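Local coordinates for uncharacterized protein POB3N (Chaetomium thermophilum var. thermophilum, PDB 4KHB) that is the N-terminal part of a FACT histone-chaperone subunit that probably helps reorganize nucleosomes during transcription, replication and DNA repair, at residues R68-I73 against I132-I137. Numbering follows the deposited sequence.
Sequences RTSGVI and IPYSEI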
loop_
_atom_site.group_PDB
_atom_site.type_symbol
_atom_site.label_atom_id
_atom_site.label_comp_id
_atom_site.label_asym_id
_atom_site.label_seq_id
_atom_site.Cartn_x
_atom_site.Cartn_y
_atom_site.Cartn_z
ATOM N N ARG H 68 -10.980 -17.512 3.096
ATOM C CA ARG H 68 -10.958 -18.368 4.283
ATOM C C ARG H 68 -9.572 -18.978 4.398
ATOM O O ARG H 68 -9.022 -19.101 5.491
ATOM C CB ARG H 68 -11.996 -19.486 4.180
ATOM C CG ARG H 68 -13.444 -19.038 4.063
ATOM C CD ARG H 68 -14.316 -19.825 5.025
ATOM N NE ARG H 68 -15.714 -19.403 4.997
ATOM C CZ ARG H 68 -16.369 -18.917 6.045
ATOM N NH1 ARG H 68 -15.752 -18.789 7.212
ATOM N NH2 ARG H 68 -17.640 -18.560 5.928
ATOM N N THR H 69 -9.020 -19.371 3.254
ATOM C CA THR H 69 -7.602 -19.695 3.149
ATOM C C THR H 69 -6.842 -18.374 3.129
ATOM O O THR H 69 -7.455 -17.313 3.025
ATOM C CB THR H 69 -7.299 -20.497 1.864
ATOM O OG1 THR H 69 -7.607 -19.704 0.709
ATOM C CG2 THR H 69 -8.131 -21.773 1.826
ATOM N N SER H 70 -5.518 -18.414 3.216
ATOM C CA SER H 70 -4.768 -17.163 3.304
ATOM C C SER H 70 -4.655 -16.505 1.929
ATOM O O SER H 70 -4.086 -17.087 1.000
ATOM C CB SER H 70 -3.382 -17.397 3.908
ATOM O OG SER H 70 -2.730 -16.168 4.180
ATOM N N GLY H 71 -5.201 -15.297 1.801
ATOM C CA GLY H 71 -5.125 -14.565 0.546
ATOM C C GLY H 71 -6.015 -13.333 0.483
ATOM O O GLY H 71 -7.035 -13.260 1.172
ATOM N N VAL H 72 -5.628 -12.367 -0.349
ATOM C CA VAL H 72 -6.438 -11.169 -0.569
ATOM C C VAL H 72 -6.767 -10.937 -2.046
ATOM O O VAL H 72 -5.908 -11.093 -2.917
ATOM C CB VAL H 72 -5.779 -9.895 0.026
ATOM C CG1 VAL H 72 -5.837 -9.919 1.540
ATOM C CG2 VAL H 72 -4.343 -9.759 -0.449
ATOM N N ILE H 73 -8.017 -10.572 -2.317
ATOM C CA ILE H 73 -8.438 -10.205 -3.665
ATOM C C ILE H 73 -8.800 -8.725 -3.654
ATOM O O ILE H 73 -9.688 -8.301 -2.909
ATOM C CB ILE H 73 -9.656 -11.031 -4.126
ATOM C CG1 ILE H 73 -9.324 -12.524 -4.088
ATOM C CG2 ILE H 73 -10.073 -10.628 -5.538
ATOM C CD1 ILE H 73 -8.174 -12.917 -5.003
ATOM N N ILE H 132 0.847 -5.354 3.077
ATOM C CA ILE H 132 1.640 -6.175 2.165
ATOM C C ILE H 132 1.197 -7.634 2.229
ATOM O O ILE H 132 1.394 -8.305 3.245
ATOM C CB ILE H 132 3.139 -6.090 2.491
ATOM C CG1 ILE H 132 3.615 -4.644 2.374
ATOM C CG2 ILE H 132 3.945 -6.951 1.530
ATOM C CD1 ILE H 132 4.581 -4.227 3.452
ATOM N N PRO H 133 0.582 -8.125 1.141
ATOM C CA PRO H 133 0.138 -9.522 1.054
ATOM C C PRO H 133 1.325 -10.478 1.054
ATOM O O PRO H 133 2.326 -10.195 0.394
ATOM C CB PRO H 133 -0.603 -9.585 -0.292
ATOM C CG PRO H 133 -0.842 -8.164 -0.695
ATOM C CD PRO H 133 0.231 -7.344 -0.057
ATOM N N TYR H 134 1.216 -11.575 1.800
ATOM C CA TYR H 134 2.296 -12.554 1.922
ATOM C C TYR H 134 2.705 -13.140 0.570
ATOM O O TYR H 134 3.873 -13.470 0.354
ATOM C CB TYR H 134 1.884 -13.671 2.890
ATOM C CG TYR H 134 1.681 -13.197 4.316
ATOM C CD1 TYR H 134 2.413 -12.131 4.823
ATOM C CD2 TYR H 134 0.747 -13.804 5.145
ATOM C CE1 TYR H 134 2.230 -11.690 6.114
ATOM C CE2 TYR H 134 0.554 -13.367 6.443
ATOM C CZ TYR H 134 1.302 -12.309 6.919
ATOM O OH TYR H 134 1.124 -11.860 8.208
ATOM N N SER H 135 1.740 -13.253 -0.338
ATOM C CA SER H 135 1.981 -13.826 -1.659
ATOM C C SER H 135 2.933 -12.982 -2.504
ATOM O O SER H 135 3.512 -13.474 -3.474
ATOM C CB SER H 135 0.654 -14.027 -2.396
ATOM O OG SER H 135 -0.037 -12.800 -2.551
ATOM N N GLU H 136 3.093 -11.713 -2.138
ATOM C CA GLU H 136 3.985 -10.814 -2.865
ATOM C C GLU H 136 5.424 -10.886 -2.366
ATOM O O GLU H 136 6.348 -10.461 -3.062
ATOM C CB GLU H 136 3.484 -9.373 -2.757
ATOM C CG GLU H 136 2.212 -9.097 -3.539
ATOM C CD GLU H 136 2.438 -9.146 -5.033
ATOM O OE1 GLU H 136 3.362 -8.457 -5.518
ATOM O OE2 GLU H 136 1.696 -9.874 -5.724
ATOM N N ILE H 137 5.612 -11.427 -1.166
ATOM C CA ILE H 137 6.914 -11.388 -0.510
ATOM C C ILE H 137 7.852 -12.498 -0.992
ATOM O O ILE H 137 7.528 -13.685 -0.901
ATOM C CB ILE H 137 6.758 -11.453 1.032
ATOM C CG1 ILE H 137 5.938 -10.256 1.530
ATOM C CG2 ILE H 137 8.123 -11.500 1.718
ATOM C CD1 ILE H 137 5.680 -10.254 3.027
#
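Val72 sets one methyl, CG2, against the ring of Pro133, and this small apolar touch is the tight part of the contact. CG2 lies 3.7 Å from Pro133 CB and 3.9 Å from Pro133 CG, so the methyl rests on the CB-CG side of the ring, and the two side chains cross at about a right angle. With chi1 at -71°, CG2 stands between the backbone N and the carbonyl carbon of Val72 and reaches the proline, while CG1 is left beside the N. Both residues are buried: each also packs on Glu119 of the neighbouring strand 119-124, and Met41 of the SPT16D chain packs on Pro133.

The other pair is looser and lies toward solvent. Ser70 OG approaches the edge of the Tyr134 ring, near its plane, but comes no closer than 4.3 Å to CD2. Neither polar end is spent on the other segment: Ser70 OG is hydrogen-bonded to the backbone carbonyl of Lys117, and Tyr134 OH to that of Gly116, so the turn between strands 112-115 and 119-124 ties down both.

Beyond Pro133 the chain leaves its strand in a short 3-10 turn, in which Glu136 N bonds to Pro133 O at 3.1 Å. The two backbones stay apart, Val72 CA and Pro133 CA being 7.0 Å from each other. Rather than pairing strands within one sheet, the contact joins two: Val72 on strand 72-78 of the N-terminal PH-like domain meets Pro133, at the end of strand 127-133 in the SSRP1-family region, a side-chain interface between consecutive modules of the PH clan.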